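Local coordinates for cortical-lytic enzyme (Bacillus cereus, PDB 4S3J), which hydrolyses partially degraded spore-cortex peptidoglycan during germination, acting as a family 18 N-acetylglucosaminidase that recognises muramic acid delta-lactam, at residues L171-I176 / I215-E220; T249-K254 / D277-M282; T283-W288 / Y325-K330. All coordinates share one frame; numbering follows the deposited sequence.

In the fold
From the N terminus, the chain passes two LysM domains before entering the family 18 catalytic domain that holds all three contacts. Interaction 1 closes a largely helical loop of 38 residues by pairing strand 168-177 with strand 214-218. Interaction 2 closes a shorter connection of 22 residues, mostly loop with the short helix 269-275, joining strand 246-251 to strand 278-281; strands 214-218 and 246-251 are themselves neighbours, so the first two contacts touch, their centres about 12 Å apart, with His-216 of one bonded to Thr-250 of the other. Interaction 3 begins directly after interaction 2 in sequence and ties the loop 283-288 to the C-terminal part of strand 318-330, closing 36 residues. The three follow in series, none nesting or crossing.

Interaction 1 of 3, residues L171-I176 / I215-E220; sequences LVITNI and IHFDFE
Asn-175 grips the backbone of Glu-220 with both ends of its amide. Its OD1 accepts from Glu-220 N at 3.0 Å, while its ND2 donates to Glu-220 O at 2.9 Å, the acceptor lying only 5° out of the amide plane. The torsion explains the reach: CG sits between the backbone N and the carbonyl carbon (chi1 61°), which turns the amide across to segment 215-220. Asn-175 CB lies 3.8 Å from Phe-219 CD1. ND2 has a second acceptor in Ser-182 O, which helps fix the amide's rotation.

Earlier in the segments the contact is a parallel strand pair. Its backbone bonds alternate across the gap, as in Ile-173 N to His-216 O at 2.8 Å, and the strand axes are inclined by 24°. On the face carrying Ile-173, Ile-215 and Phe-217, the three side chains run alongside one another; Ile-173 CD1 lies 4.0 Å from Ile-215 CG2 and 3.8 Å from Phe-217 CE1. Helix 227-240 packs over Phe-217 from outside. On the other face, Thr-174 CG2 meets Asp-218 CB at 3.9 Å, and Thr-174 OG1 bonds to Ser-140 of strand 135-143. His-216, on that same face, has both ring nitrogens engaged, ND1 by Ser-248 and NE2 by Thr-250.

Asp-218 OD1 lies 2.6 Å from OE2 of Glu-220, the probable proton donor. Counting barrel strands from 104-111, these are the third and fourth, and the Asp-Phe-Glu ending of 215-220 is consistent with the Asp-x-Glu end of the family 18 catalytic signature, which lies at the C-terminal end of the fourth strand of the TIM barrel.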
loop_
_atom_site.group_PDB
_atom_site.type_symbol
_atom_site.label_atom_id
_atom_site.label_comp_id
_atom_site.label_asym_id
_atom_site.label_seq_id
_atom_site.Cartn_x
_atom_site.Cartn_y
_atom_site.Cartn_z
ATOM N N LEU A 171 0.559 -6.094 -16.886
ATOM C CA LEU A 171 0.626 -7.519 -17.175
ATOM C C LEU A 171 1.493 -8.138 -16.095
ATOM O O LEU A 171 2.728 -8.069 -16.156
ATOM C CB LEU A 171 1.197 -7.760 -18.579
ATOM C CG LEU A 171 1.494 -9.216 -18.964
ATOM C CD1 LEU A 171 0.338 -10.141 -18.674
ATOM C CD2 LEU A 171 1.853 -9.323 -20.434
ATOM N N VAL A 172 0.848 -8.708 -15.079
ATOM C CA VAL A 172 1.563 -9.266 -13.959
ATOM C C VAL A 172 1.871 -10.736 -14.197
ATOM O O VAL A 172 0.971 -11.552 -14.299
ATOM C CB VAL A 172 0.751 -9.135 -12.642
ATOM C CG1 VAL A 172 1.519 -9.715 -11.474
ATOM C CG2 VAL A 172 0.371 -7.673 -12.362
ATOM N N ILE A 173 3.156 -11.056 -14.281
ATOM C CA ILE A 173 3.605 -12.409 -14.584
ATOM C C ILE A 173 4.346 -13.008 -13.394
ATOM O O ILE A 173 5.323 -12.430 -12.910
ATOM C CB ILE A 173 4.519 -12.411 -15.831
ATOM C CG1 ILE A 173 3.750 -11.877 -17.037
ATOM C CG2 ILE A 173 5.017 -13.814 -16.153
ATOM C CD1 ILE A 173 4.629 -11.342 -18.132
ATOM N N THR A 174 3.905 -14.187 -12.953
ATOM C CA THR A 174 4.521 -14.871 -11.819
ATOM C C THR A 174 5.124 -16.210 -12.213
ATOM O O THR A 174 4.702 -16.836 -13.194
ATOM C CB THR A 174 3.503 -15.148 -10.681
ATOM O OG1 THR A 174 2.357 -15.840 -11.191
ATOM C CG2 THR A 174 3.032 -13.848 -10.053
ATOM N N ASN A 175 6.082 -16.664 -11.407
ATOM C CA ASN A 175 6.611 -18.025 -11.568
ATOM C C ASN A 175 5.962 -18.978 -10.563
ATOM O O ASN A 175 6.640 -19.649 -9.776
ATOM C CB ASN A 175 8.130 -18.042 -11.413
ATOM C CG ASN A 175 8.578 -17.579 -10.053
ATOM O OD1 ASN A 175 8.003 -16.645 -9.479
ATOM N ND2 ASN A 175 9.626 -18.212 -9.531
ATOM N N ILE A 176 4.630 -19.004 -10.575
ATOM C CA ILE A 176 3.851 -19.894 -9.719
ATOM C C ILE A 176 3.486 -21.179 -10.440
ATOM O O ILE A 176 3.017 -21.145 -11.587
ATOM C CB ILE A 176 2.591 -19.199 -9.231
ATOM C CG1 ILE A 176 2.973 -18.066 -8.291
ATOM C CG2 ILE A 176 1.676 -20.193 -8.510
ATOM C CD1 ILE A 176 1.820 -17.127 -7.923
ATOM N N ILE A 215 4.756 -4.198 -18.270
ATOM C CA ILE A 215 4.993 -5.615 -18.048
ATOM C C ILE A 215 5.714 -5.784 -16.728
ATOM O O ILE A 215 6.798 -5.222 -16.525
ATOM C CB ILE A 215 5.835 -6.244 -19.189
ATOM C CG1 ILE A 215 5.071 -6.250 -20.521
ATOM C CG2 ILE A 215 6.127 -7.717 -18.889
ATOM C CD1 ILE A 215 4.811 -4.950 -21.147
ATOM N N HIS A 216 5.083 -6.517 -15.818
ATOM C CA HIS A 216 5.569 -6.644 -14.455
ATOM C C HIS A 216 5.908 -8.086 -14.075
ATOM O O HIS A 216 5.028 -8.936 -14.058
ATOM C CB HIS A 216 4.524 -6.137 -13.463
ATOM C CG HIS A 216 5.010 -6.135 -12.049
ATOM N ND1 HIS A 216 5.640 -5.058 -11.491
ATOM C CD2 HIS A 216 5.003 -7.106 -11.098
ATOM C CE1 HIS A 216 5.991 -5.341 -10.244
ATOM N NE2 HIS A 216 5.620 -6.583 -9.993
ATOM N N PHE A 217 7.170 -8.338 -13.728
ATOM C CA PHE A 217 7.582 -9.654 -13.264
ATOM C C PHE A 217 7.638 -9.738 -11.752
ATOM O O PHE A 217 8.344 -8.957 -11.070
ATOM C CB PHE A 217 8.935 -10.029 -13.861
ATOM C CG PHE A 217 8.895 -10.177 -15.336
ATOM C CD1 PHE A 217 8.400 -11.337 -15.904
ATOM C CD2 PHE A 217 9.346 -9.166 -16.165
ATOM C CE1 PHE A 217 8.338 -11.483 -17.261
ATOM C CE2 PHE A 217 9.294 -9.309 -17.540
ATOM C CZ PHE A 217 8.789 -10.474 -18.088
ATOM N N ASP A 218 6.804 -10.623 -11.229
ATOM C CA ASP A 218 6.864 -11.001 -9.834
ATOM C C ASP A 218 7.408 -12.420 -9.773
ATOM O O ASP A 218 6.649 -13.381 -9.650
ATOM C CB ASP A 218 5.500 -10.901 -9.168
ATOM C CG ASP A 218 5.553 -11.269 -7.697
ATOM O OD1 ASP A 218 6.673 -11.294 -7.133
ATOM O OD2 ASP A 218 4.482 -11.504 -7.103
ATOM N N PHE A 219 8.724 -12.536 -9.920
ATOM C CA PHE A 219 9.428 -13.811 -9.786
ATOM C C PHE A 219 10.018 -13.879 -8.377
ATOM O O PHE A 219 10.841 -13.021 -7.993
ATOM C CB PHE A 219 10.550 -13.951 -10.833
ATOM C CG PHE A 219 10.073 -14.223 -12.251
ATOM C CD1 PHE A 219 8.746 -14.490 -12.542
ATOM C CD2 PHE A 219 10.990 -14.236 -13.297
ATOM C CE1 PHE A 219 8.341 -14.758 -13.840
ATOM C CE2 PHE A 219 10.584 -14.503 -14.592
ATOM C CZ PHE A 219 9.257 -14.769 -14.858
ATOM N N GLU A 220 9.563 -14.840 -7.586
ATOM C CA GLU A 220 10.063 -15.043 -6.225
ATOM C C GLU A 220 10.528 -16.489 -6.038
ATOM O O GLU A 220 10.187 -17.355 -6.833
ATOM C CB GLU A 220 8.992 -14.678 -5.201
ATOM C CG GLU A 220 8.577 -13.221 -5.314
ATOM C CD GLU A 220 7.528 -12.824 -4.312
ATOM O OE1 GLU A 220 7.622 -13.243 -3.137
ATOM O OE2 GLU A 220 6.580 -12.108 -4.712
#

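Interaction 2 of 3, residues T249-K254 / D277-M282; sequences TTLVPK and DFVVIM
Met-282 and Thr-250 are brought together by their torsions. The methionine chain leaves with CG anti to its carbonyl carbon, runs extended through chi2 and then folds at chi3 (-62°), while Thr-250 holds CG2 anti to its backbone N. As a result, the two side chains cross at about a right angle, with Thr-250 CG2 3.7 Å from Met-282 SD, and the folded-back CE of Met-282 lies 3.8 Å from Val-252 CG1.

On the opposite face of the paired strands, the Leu-251 and Val-279 side chains cross at a slant, Leu-251 CD1 lying 3.7 Å from Val-279 CG1. Thr-249 OG1 also approaches that valine methyl, although its hydrogen bond goes to Gln-272.

The backbones run parallel with their axes inclined by 37°. Val-280 N donates to Thr-249 O at 2.8 Å, Leu-251 N to Val-280 O at 2.9 Å, and Met-282 N to Leu-251 O at 3.0 Å; the bond from Thr-249 N to Phe-278 O is weak. Beyond the Met-282 N to Leu-251 O bond, Pro-253 lies against the Met-282 carbonyl, its CG 3.3 Å from Met-282 O.

Met-282 also reaches the side chain of Glu-220, about 4 Å away, so this strand end borders the active site. Val-280 and Thr-250 face strand 104-111 across the barrel interior, whereas Ile-281 and Pro-253 pack outward on helix 299-312, and strand 278-281 continues the wall by bonding to strand 318-330.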
loop_
_atom_site.group_PDB
_atom_site.type_symbol
_atom_site.label_atom_id
_atom_site.label_comp_id
_atom_site.label_asym_id
_atom_site.label_seq_id
_atom_site.Cartn_x
_atom_site.Cartn_y
_atom_site.Cartn_z
ATOM N N THR A 249 9.385 -4.731 -11.882
ATOM C CA THR A 249 9.594 -5.958 -11.119
ATOM C C THR A 249 9.234 -5.812 -9.646
ATOM O O THR A 249 9.242 -4.690 -9.092
ATOM C CB THR A 249 11.052 -6.405 -11.162
ATOM O OG1 THR A 249 11.866 -5.333 -10.682
ATOM C CG2 THR A 249 11.469 -6.822 -12.589
ATOM N N THR A 250 8.961 -6.954 -9.018
ATOM C CA THR A 250 8.813 -7.054 -7.577
ATOM C C THR A 250 10.144 -7.398 -6.912
ATOM O O THR A 250 10.860 -8.298 -7.352
ATOM C CB THR A 250 7.761 -8.132 -7.202
ATOM O OG1 THR A 250 6.467 -7.701 -7.638
ATOM C CG2 THR A 250 7.739 -8.384 -5.694
ATOM N N LEU A 251 10.456 -6.690 -5.840
ATOM C CA LEU A 251 11.652 -6.945 -5.036
ATOM C C LEU A 251 11.294 -7.245 -3.580
ATOM O O LEU A 251 10.485 -6.541 -2.959
ATOM C CB LEU A 251 12.603 -5.742 -5.078
ATOM C CG LEU A 251 13.317 -5.412 -6.390
ATOM C CD1 LEU A 251 14.064 -4.071 -6.230
ATOM C CD2 LEU A 251 14.253 -6.525 -6.815
ATOM N N VAL A 252 11.934 -8.254 -3.009
ATOM C CA VAL A 252 11.865 -8.464 -1.570
ATOM C C VAL A 252 12.578 -7.292 -0.885
ATOM O O VAL A 252 13.506 -6.694 -1.455
ATOM C CB VAL A 252 12.498 -9.802 -1.127
ATOM C CG1 VAL A 252 11.680 -10.987 -1.635
ATOM C CG2 VAL A 252 13.955 -9.889 -1.584
ATOM N N PRO A 253 12.138 -6.947 0.336
ATOM C CA PRO A 253 12.758 -5.863 1.101
ATOM C C PRO A 253 14.135 -6.265 1.623
ATOM O O PRO A 253 14.296 -7.372 2.145
ATOM C CB PRO A 253 11.775 -5.641 2.250
ATOM C CG PRO A 253 11.131 -6.956 2.440
ATOM C CD PRO A 253 10.997 -7.542 1.059
ATOM N N LYS A 254 15.103 -5.378 1.446
ATOM C CA LYS A 254 16.474 -5.553 1.930
ATOM C C LYS A 254 16.970 -4.289 2.618
ATOM O O LYS A 254 16.564 -3.203 2.247
ATOM C CB LYS A 254 17.429 -5.874 0.776
ATOM C CG LYS A 254 17.263 -7.261 0.201
ATOM C CD LYS A 254 18.453 -7.638 -0.698
ATOM C CE LYS A 254 18.023 -8.533 -1.864
ATOM N NZ LYS A 254 19.187 -8.947 -2.743
ATOM N N ASP A 277 11.890 0.248 -15.431
ATOM C CA ASP A 277 11.304 1.574 -15.254
ATOM C C ASP A 277 10.936 1.840 -13.802
ATOM O O ASP A 277 11.116 2.957 -13.318
ATOM C CB ASP A 277 10.085 1.727 -16.162
ATOM C CG ASP A 277 10.467 1.779 -17.630
ATOM O OD1 ASP A 277 10.907 2.861 -18.071
ATOM O OD2 ASP A 277 10.384 0.742 -18.326
ATOM N N PHE A 278 10.418 0.832 -13.111
ATOM C CA PHE A 278 10.207 0.946 -11.676
ATOM C C PHE A 278 10.172 -0.415 -11.007
ATOM O O PHE A 278 10.039 -1.450 -11.675
ATOM C CB PHE A 278 8.933 1.736 -11.369
ATOM C CG PHE A 278 7.642 1.070 -11.787
ATOM C CD1 PHE A 278 6.993 0.171 -10.945
ATOM C CD2 PHE A 278 7.041 1.400 -12.984
ATOM C CE1 PHE A 278 5.772 -0.411 -11.316
ATOM C CE2 PHE A 278 5.834 0.843 -13.357
ATOM C CZ PHE A 278 5.196 -0.068 -12.524
ATOM N N VAL A 279 10.373 -0.398 -9.695
ATOM C CA VAL A 279 10.282 -1.588 -8.850
ATOM C C VAL A 279 9.208 -1.382 -7.797
ATOM O O VAL A 279 8.939 -0.255 -7.374
ATOM C CB VAL A 279 11.613 -1.924 -8.133
ATOM C CG1 VAL A 279 12.725 -2.230 -9.148
ATOM C CG2 VAL A 279 12.048 -0.796 -7.210
ATOM N N VAL A 280 8.599 -2.496 -7.411
ATOM C CA VAL A 280 7.682 -2.559 -6.272
ATOM C C VAL A 280 8.373 -3.350 -5.164
ATOM O O VAL A 280 8.619 -4.545 -5.313
ATOM C CB VAL A 280 6.331 -3.209 -6.645
ATOM C CG1 VAL A 280 5.474 -3.399 -5.411
ATOM C CG2 VAL A 280 5.586 -2.356 -7.655
ATOM N N ILE A 281 8.716 -2.665 -4.070
ATOM C CA ILE A 281 9.409 -3.309 -2.961
ATOM C C ILE A 281 8.387 -3.707 -1.918
ATOM O O ILE A 281 7.582 -2.883 -1.491
ATOM C CB ILE A 281 10.489 -2.405 -2.329
ATOM C CG1 ILE A 281 11.413 -1.836 -3.419
ATOM C CG2 ILE A 281 11.275 -3.180 -1.264
ATOM C CD1 ILE A 281 12.572 -1.010 -2.905
ATOM N N MET A 282 8.410 -4.970 -1.526
ATOM C CA MET A 282 7.413 -5.506 -0.605
ATOM C C MET A 282 7.730 -5.131 0.843
ATOM O O MET A 282 8.052 -5.985 1.681
ATOM C CB MET A 282 7.313 -7.018 -0.768
ATOM C CG MET A 282 6.747 -7.401 -2.117
ATOM S SD MET A 282 6.464 -9.164 -2.317
ATOM C CE MET A 282 8.145 -9.763 -2.140
#

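Interaction 3 of 3, residues T283-W288 / Y325-K330; sequences TYDWGW and YGFDWK
Tyr-325 meets Asp-285 through its hydroxyl, which donates to OD1 over 2.7 Å. The oxygen is approached from above the carboxylate plane, 38° out of it, yet Asp-285 OD1 lies at the edge of the Tyr-325 ring, near its plane. With CG between the backbone N and the carbonyl carbon (chi1 55°), Tyr-325 swings its ring end toward the loop, and OH comes within 3.4 Å of Tyr-284 CD1, the two tyrosine side chains crossing at about a right angle.

Residues 282-285 read Met-Thr-Tyr-Asp, consistent with the Met-x-Tyr-Asp motif of family 18 glycosidases at the end of the sixth barrel strand; the side chain of Tyr-284 is about 7 Å from that of Glu-220. Strand 318-330, the seventh, runs on here into antiparallel pairing with strands 341-343 and 379-383.

Phe-327 follows, pointing toward the loop backbone. Its CE2 lies 3.9 Å from Trp-288 CA, and Gly-287 O stands at the ring edge, 4.1 Å from CE2.

Trp-329 then presents its indole edge to the same loop. NE1 makes a weak hydrogen bond to Trp-288 O, 3.5 Å long and bent to 138°, and a second weak one to Gly-291 O. Gly-287 C lies 4.3 Å from Trp-329 CZ2 at that edge, while one indole face carries CB of Phe-327, offset toward the rim.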
loop_
_atom_site.group_PDB
_atom_site.type_symbol
_atom_site.label_atom_id
_atom_site.label_comp_id
_atom_site.label_asym_id
_atom_site.label_seq_id
_atom_site.Cartn_x
_atom_site.Cartn_y
_atom_site.Cartn_z
ATOM N N THR A 283 7.594 -3.839 1.129
ATOM C CA THR A 283 7.847 -3.286 2.457
ATOM C C THR A 283 6.659 -3.518 3.410
ATOM O O THR A 283 6.015 -2.580 3.893
ATOM C CB THR A 283 8.192 -1.780 2.344
ATOM O OG1 THR A 283 7.429 -1.189 1.277
ATOM C CG2 THR A 283 9.668 -1.585 2.033
ATOM N N TYR A 284 6.363 -4.792 3.650
ATOM C CA TYR A 284 5.324 -5.182 4.588
ATOM C C TYR A 284 5.597 -6.612 5.053
ATOM O O TYR A 284 6.556 -7.228 4.597
ATOM C CB TYR A 284 3.945 -5.013 3.956
ATOM C CG TYR A 284 3.791 -5.554 2.563
ATOM C CD1 TYR A 284 3.712 -6.917 2.355
ATOM C CD2 TYR A 284 3.728 -4.717 1.457
ATOM C CE1 TYR A 284 3.566 -7.447 1.094
ATOM C CE2 TYR A 284 3.573 -5.247 0.175
ATOM C CZ TYR A 284 3.495 -6.613 0.011
ATOM O OH TYR A 284 3.344 -7.168 -1.233
ATOM N N ASP A 285 4.777 -7.110 5.984
ATOM C CA ASP A 285 4.871 -8.461 6.583
ATOM C C ASP A 285 6.077 -8.674 7.517
ATOM O O ASP A 285 6.676 -9.753 7.532
ATOM C CB ASP A 285 4.877 -9.546 5.505
ATOM C CG ASP A 285 3.539 -9.691 4.832
ATOM O OD1 ASP A 285 2.525 -9.232 5.412
ATOM O OD2 ASP A 285 3.496 -10.273 3.728
ATOM N N TRP A 286 6.423 -7.669 8.310
ATOM C CA TRP A 286 7.228 -7.908 9.507
ATOM C C TRP A 286 6.360 -8.716 10.467
ATOM O O TRP A 286 6.691 -9.848 10.815
ATOM C CB TRP A 286 7.702 -6.601 10.141
ATOM C CG TRP A 286 8.938 -6.031 9.494
ATOM C CD1 TRP A 286 10.229 -6.192 9.915
ATOM C CD2 TRP A 286 9.002 -5.222 8.307
ATOM N NE1 TRP A 286 11.086 -5.537 9.071
ATOM C CE2 TRP A 286 10.364 -4.932 8.078
ATOM C CE3 TRP A 286 8.044 -4.710 7.425
ATOM C CZ2 TRP A 286 10.795 -4.159 6.992
ATOM C CZ3 TRP A 286 8.472 -3.927 6.349
ATOM C CH2 TRP A 286 9.834 -3.663 6.144
ATOM N N GLY A 287 5.227 -8.142 10.871
ATOM C CA GLY A 287 4.138 -8.931 11.431
ATOM C C GLY A 287 3.411 -9.616 10.285
ATOM O O GLY A 287 3.003 -8.956 9.322
ATOM N N TRP A 288 3.265 -10.938 10.368
ATOM C CA TRP A 288 2.670 -11.704 9.279
ATOM C C TRP A 288 1.823 -12.873 9.812
ATOM O O TRP A 288 1.858 -13.190 11.011
ATOM C CB TRP A 288 3.769 -12.188 8.313
ATOM C CG TRP A 288 4.637 -13.280 8.844
ATOM C CD1 TRP A 288 5.592 -13.173 9.814
ATOM C CD2 TRP A 288 4.627 -14.657 8.438
ATOM N NE1 TRP A 288 6.179 -14.402 10.038
ATOM C CE2 TRP A 288 5.601 -15.324 9.209
ATOM C CE3 TRP A 288 3.893 -15.380 7.499
ATOM C CZ2 TRP A 288 5.855 -16.691 9.065
ATOM C CZ3 TRP A 288 4.149 -16.743 7.360
ATOM C CH2 TRP A 288 5.117 -17.376 8.141
ATOM N N TYR A 325 -4.206 -4.515 4.724
ATOM C CA TYR A 325 -4.712 -5.455 5.719
ATOM C C TYR A 325 -3.998 -5.329 7.060
ATOM O O TYR A 325 -2.850 -4.882 7.133
ATOM C CB TYR A 325 -4.557 -6.901 5.209
ATOM C CG TYR A 325 -3.121 -7.214 4.820
ATOM C CD1 TYR A 325 -2.646 -6.941 3.532
ATOM C CD2 TYR A 325 -2.223 -7.763 5.739
ATOM C CE1 TYR A 325 -1.333 -7.193 3.186
ATOM C CE2 TYR A 325 -0.898 -8.029 5.383
ATOM C CZ TYR A 325 -0.469 -7.741 4.110
ATOM O OH TYR A 325 0.828 -7.974 3.772
ATOM N N GLY A 326 -4.699 -5.744 8.120
ATOM C CA GLY A 326 -4.087 -6.035 9.397
ATOM C C GLY A 326 -4.312 -7.514 9.687
ATOM O O GLY A 326 -4.838 -8.243 8.830
ATOM N N PHE A 327 -3.935 -7.956 10.890
ATOM C CA PHE A 327 -4.196 -9.335 11.324
ATOM C C PHE A 327 -4.774 -9.357 12.730
ATOM O O PHE A 327 -4.471 -8.489 13.555
ATOM C CB PHE A 327 -2.928 -10.185 11.309
ATOM C CG PHE A 327 -2.419 -10.510 9.924
ATOM C CD1 PHE A 327 -3.130 -11.350 9.088
ATOM C CD2 PHE A 327 -1.244 -9.963 9.486
ATOM C CE1 PHE A 327 -2.654 -11.650 7.803
ATOM C CE2 PHE A 327 -0.755 -10.247 8.214
ATOM C CZ PHE A 327 -1.473 -11.094 7.374
ATOM N N ASP A 328 -5.600 -10.369 12.964
ATOM C CA ASP A 328 -6.168 -10.687 14.264
ATOM C C ASP A 328 -5.533 -12.014 14.681
ATOM O O ASP A 328 -5.764 -13.037 14.032
ATOM C CB ASP A 328 -7.696 -10.774 14.157
ATOM C CG ASP A 328 -8.372 -11.147 15.469
ATOM O OD1 ASP A 328 -7.745 -11.813 16.323
ATOM O OD2 ASP A 328 -9.558 -10.797 15.622
ATOM N N TRP A 329 -4.667 -11.973 15.684
ATOM C CA TRP A 329 -3.992 -13.141 16.245
ATOM C C TRP A 329 -4.655 -13.613 17.534
ATOM O O TRP A 329 -4.945 -12.801 18.397
ATOM C CB TRP A 329 -2.544 -12.810 16.583
ATOM C CG TRP A 329 -1.571 -12.595 15.470
ATOM C CD1 TRP A 329 -0.767 -13.546 14.910
ATOM C CD2 TRP A 329 -1.222 -11.349 14.835
ATOM N NE1 TRP A 329 0.033 -12.979 13.948
ATOM C CE2 TRP A 329 -0.216 -11.634 13.885
ATOM C CE3 TRP A 329 -1.662 -10.026 14.973
ATOM C CZ2 TRP A 329 0.353 -10.655 13.074
ATOM C CZ3 TRP A 329 -1.084 -9.045 14.158
ATOM C CH2 TRP A 329 -0.080 -9.369 13.235
ATOM N N LYS A 330 -4.844 -14.916 17.690
ATOM C CA LYS A 330 -5.222 -15.485 18.982
ATOM C C LYS A 330 -3.974 -15.720 19.812
ATOM O O LYS A 330 -2.932 -16.112 19.281
ATOM C CB LYS A 330 -6.000 -16.790 18.800
ATOM C CG LYS A 330 -7.379 -16.583 18.212
ATOM C CD LYS A 330 -8.053 -17.913 17.994
ATOM C CE LYS A 330 -9.384 -17.754 17.329
ATOM N NZ LYS A 330 -9.976 -19.094 17.054
#